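Local coordinates for protein beta-1,4-galactanase (Thielavia heterothallica, PDB 1HJS) that hydrolyses beta-1,4-galactosidic linkages in type I arabinogalactans as a family 53 glycoside hydrolase, at residues I177-G182 and G186-W191. Numbering follows the deposited sequence.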
ATOM      1  N   ILE A 177       0.560   8.285  -5.638  1.00 11.43           N
ATOM      2  CA  ILE A 177       1.683   7.724  -6.377  1.00 10.45           C
ATOM      3  C   ILE A 177       2.492   7.082  -5.259  1.00 10.67           C
ATOM      4  O   ILE A 177       2.782   7.720  -4.241  1.00 10.40           O
ATOM      5  CB  ILE A 177       2.510   8.802  -7.105  1.00 10.94           C
ATOM      6  CG1 ILE A 177       1.734   9.288  -8.334  1.00 10.52           C
ATOM      7  CG2 ILE A 177       3.859   8.231  -7.529  1.00 10.66           C
ATOM      8  CD1 ILE A 177       2.413  10.423  -9.097  1.00 12.12           C
ATOM      9  N   HIS A 178       2.839   5.815  -5.451  1.00 10.43           N
ATOM     10  CA  HIS A 178       3.541   5.036  -4.442  1.00 10.60           C
ATOM     11  C   HIS A 178       4.916   4.523  -4.868  1.00 10.53           C
ATOM     12  O   HIS A 178       5.035   3.781  -5.840  1.00 10.39           O
ATOM     13  CB  HIS A 178       2.641   3.851  -4.052  1.00 10.31           C
ATOM     14  CG  HIS A 178       3.290   2.843  -3.154  1.00 10.15           C
ATOM     15  ND1 HIS A 178       2.859   1.535  -3.079  1.00 10.18           N
ATOM     16  CD2 HIS A 178       4.327   2.948  -2.289  1.00 10.58           C
ATOM     17  CE1 HIS A 178       3.605   0.877  -2.209  1.00 10.26           C
ATOM     18  NE2 HIS A 178       4.503   1.711  -1.716  1.00  9.37           N
ATOM     19  N   LEU A 179       5.941   4.923  -4.115  1.00 11.17           N
ATOM     20  CA  LEU A 179       7.322   4.508  -4.349  1.00 11.42           C
ATOM     21  C   LEU A 179       7.815   3.719  -3.130  1.00 11.94           C
ATOM     22  O   LEU A 179       7.313   3.896  -2.019  1.00 11.48           O
ATOM     23  CB  LEU A 179       8.220   5.737  -4.545  1.00 12.04           C
ATOM     24  CG  LEU A 179       8.377   6.335  -5.947  1.00 13.72           C
ATOM     25  CD1 LEU A 179       7.046   6.424  -6.653  1.00 15.56           C
ATOM     26  CD2 LEU A 179       9.055   7.700  -5.832  1.00 13.29           C
ATOM     27  N   ASP A 180       8.796   2.847  -3.336  1.00 11.83           N
ATOM     28  CA  ASP A 180       9.346   2.066  -2.231  1.00 12.17           C
ATOM     29  C   ASP A 180      10.419   2.890  -1.509  1.00 12.27           C
ATOM     30  O   ASP A 180      10.629   4.063  -1.827  1.00 11.93           O
ATOM     31  CB  ASP A 180       9.956   0.769  -2.767  1.00 11.99           C
ATOM     32  CG  ASP A 180      11.215   1.007  -3.577  1.00 13.28           C
ATOM     33  OD1 ASP A 180      11.263   2.004  -4.327  1.00 12.56           O
ATOM     34  OD2 ASP A 180      12.155   0.192  -3.467  1.00 12.88           O
ATOM     35  N   ASN A 181      11.082   2.270  -0.535  1.00 12.14           N
ATOM     36  CA  ASN A 181      12.153   2.908   0.234  1.00 12.77           C
ATOM     37  C   ASN A 181      11.900   4.372   0.613  1.00 12.45           C
ATOM     38  O   ASN A 181      12.637   5.275   0.196  1.00 11.94           O
ATOM     39  CB  ASN A 181      13.480   2.799  -0.532  1.00 13.65           C
ATOM     40  CG  ASN A 181      13.899   1.356  -0.779  1.00 15.10           C
ATOM     41  OD1 ASN A 181      13.530   0.454  -0.026  1.00 14.92           O
ATOM     42  ND2 ASN A 181      14.684   1.136  -1.830  1.00 14.81           N
ATOM     43  N   GLY A 182      10.875   4.598   1.429  1.00 12.18           N
ATOM     44  CA  GLY A 182      10.543   5.947   1.847  1.00 12.06           C
ATOM     45  C   GLY A 182      11.665   6.684   2.550  1.00 12.69           C
ATOM     46  O   GLY A 182      11.652   7.915   2.618  1.00 12.61           O
ATOM     47  N   GLY A 186      17.127  10.646  -1.684  1.00 15.48           N
ATOM     48  CA  GLY A 186      17.756  10.785  -2.988  1.00 15.27           C
ATOM     49  C   GLY A 186      16.930  10.184  -4.111  1.00 15.70           C
ATOM     50  O   GLY A 186      16.755  10.793  -5.169  1.00 15.44           O
ATOM     51  N   THR A 187      16.405   8.986  -3.883  1.00 15.34           N
ATOM     52  CA  THR A 187      15.604   8.317  -4.897  1.00 15.79           C
ATOM     53  C   THR A 187      14.223   8.947  -5.058  1.00 15.07           C
ATOM     54  O   THR A 187      13.746   9.118  -6.183  1.00 14.29           O
ATOM     55  CB  THR A 187      15.473   6.814  -4.579  1.00 16.71           C
ATOM     56  OG1 THR A 187      16.776   6.215  -4.627  1.00 17.54           O
ATOM     57  CG2 THR A 187      14.565   6.124  -5.594  1.00 17.36           C
ATOM     58  N   GLN A 188      13.580   9.294  -3.946  1.00 14.82           N
ATOM     59  CA  GLN A 188      12.264   9.929  -4.017  1.00 14.54           C
ATOM     60  C   GLN A 188      12.397  11.207  -4.854  1.00 15.01           C
ATOM     61  O   GLN A 188      11.610  11.457  -5.766  1.00 14.03           O
ATOM     62  CB  GLN A 188      11.756  10.308  -2.619  1.00 14.18           C
ATOM     63  CG  GLN A 188      11.530   9.143  -1.644  1.00 13.85           C
ATOM     64  CD  GLN A 188      10.393   8.221  -2.056  1.00 12.92           C
ATOM     65  OE1 GLN A 188       9.335   8.673  -2.496  1.00 12.86           O
ATOM     66  NE2 GLN A 188      10.600   6.920  -1.896  1.00 12.53           N
ATOM     67  N   ASN A 189      13.411  12.006  -4.532  1.00 15.50           N
ATOM     68  CA  ASN A 189      13.647  13.264  -5.225  1.00 16.37           C
ATOM     69  C   ASN A 189      13.972  13.052  -6.698  1.00 16.15           C
ATOM     70  O   ASN A 189      13.442  13.745  -7.567  1.00 15.73           O
ATOM     71  CB  ASN A 189      14.782  14.028  -4.540  1.00 17.74           C
ATOM     72  CG  ASN A 189      14.979  15.413  -5.120  1.00 19.62           C
ATOM     73  OD1 ASN A 189      14.015  16.149  -5.343  1.00 20.63           O
ATOM     74  ND2 ASN A 189      16.230  15.781  -5.358  1.00 20.85           N
ATOM     75  N   TRP A 190      14.842  12.089  -6.971  1.00 15.63           N
ATOM     76  CA  TRP A 190      15.231  11.766  -8.338  1.00 15.82           C
ATOM     77  C   TRP A 190      14.004  11.400  -9.183  1.00 15.64           C
ATOM     78  O   TRP A 190      13.835  11.883 -10.306  1.00 14.91           O
ATOM     79  CB  TRP A 190      16.218  10.595  -8.305  1.00 17.00           C
ATOM     80  CG  TRP A 190      16.493   9.931  -9.622  1.00 17.73           C
ATOM     81  CD1 TRP A 190      17.281  10.397 -10.638  1.00 18.32           C
ATOM     82  CD2 TRP A 190      16.006   8.650 -10.045  1.00 18.61           C
ATOM     83  NE1 TRP A 190      17.317   9.480 -11.666  1.00 19.02           N
ATOM     84  CE2 TRP A 190      16.544   8.401 -11.328  1.00 19.00           C
ATOM     85  CE3 TRP A 190      15.166   7.690  -9.463  1.00 19.04           C
ATOM     86  CZ2 TRP A 190      16.270   7.228 -12.040  1.00 19.70           C
ATOM     87  CZ3 TRP A 190      14.891   6.521 -10.172  1.00 20.31           C
ATOM     88  CH2 TRP A 190      15.445   6.304 -11.452  1.00 19.91           C
ATOM     89  N   TRP A 191      13.143  10.556  -8.625  1.00 14.42           N
ATOM     90  CA  TRP A 191      11.954  10.100  -9.334  1.00 14.19           C
ATOM     91  C   TRP A 191      10.944  11.212  -9.618  1.00 13.93           C
ATOM     92  O   TRP A 191      10.610  11.472 -10.776  1.00 13.86           O
ATOM     93  CB  TRP A 191      11.266   8.984  -8.537  1.00 13.79           C
ATOM     94  CG  TRP A 191      10.303   8.170  -9.358  1.00 13.48           C
ATOM     95  CD1 TRP A 191      10.578   7.018 -10.042  1.00 13.73           C
ATOM     96  CD2 TRP A 191       8.916   8.446  -9.578  1.00 13.19           C
ATOM     97  NE1 TRP A 191       9.447   6.559 -10.669  1.00 13.69           N
ATOM     98  CE2 TRP A 191       8.411   7.417 -10.403  1.00 13.12           C
ATOM     99  CE3 TRP A 191       8.047   9.466  -9.159  1.00 12.91           C
ATOM    100  CZ2 TRP A 191       7.073   7.372 -10.817  1.00 12.93           C
ATOM    101  CZ3 TRP A 191       6.715   9.422  -9.572  1.00 13.05           C
ATOM    102  CH2 TRP A 191       6.243   8.381 -10.393  1.00 12.73           C
TER
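L179 lies between W191 and Q188 and uses different atoms for each. Its CD1 methyl sits over one face of the W191 indole. It lies 3.9 Å from the centroid of the six-membered ring, 6° off the ring normal, a well-centred CH-pi contact. The second methyl, CD2, lies nearer the root of the W191 side chain, 3.7 Å from W191 CB. I177 meets the far end of the same ring. Its CG2 branch comes in obliquely, 3.7 Å from W191 CZ3. W191 CG is anti to the backbone N (chi1 -162°), and this lays the indole along the strand, within range of both aliphatic residues. W150 packs edge-to-face with the W191 ring. Replacing W191 with an alanine would probably open a gap beside I177 and leave L179 CD1 without the ring face it rests on.

This is the start of a beta-alpha-beta unit in the TIM barrel of clan GH-A. Strand 174-179, the fifth of the eight, turns through a short loop into helix 185-196. The helix packs on the outside of the barrel, and its segment axis lies 10.6 Å from that of the strand, at 141°.

Q188 passes L179 in the opposite direction and reaches back to the loop. Its chain bends at chi2, which brings the amide against the backbone of D180 and N181. NE2 gives a weak hydrogen bond to N181 O at 3.4 Å, and it is 2.9 Å from D180 O. The other amide atom, OE1, rests against L179 CD2 at 3.5 Å. S229 and M233 of helix 223-237 also touch this side chain. The D180 carboxylate turns to a different partner, a salt bridge with R137, close to E135, the likely proton donor.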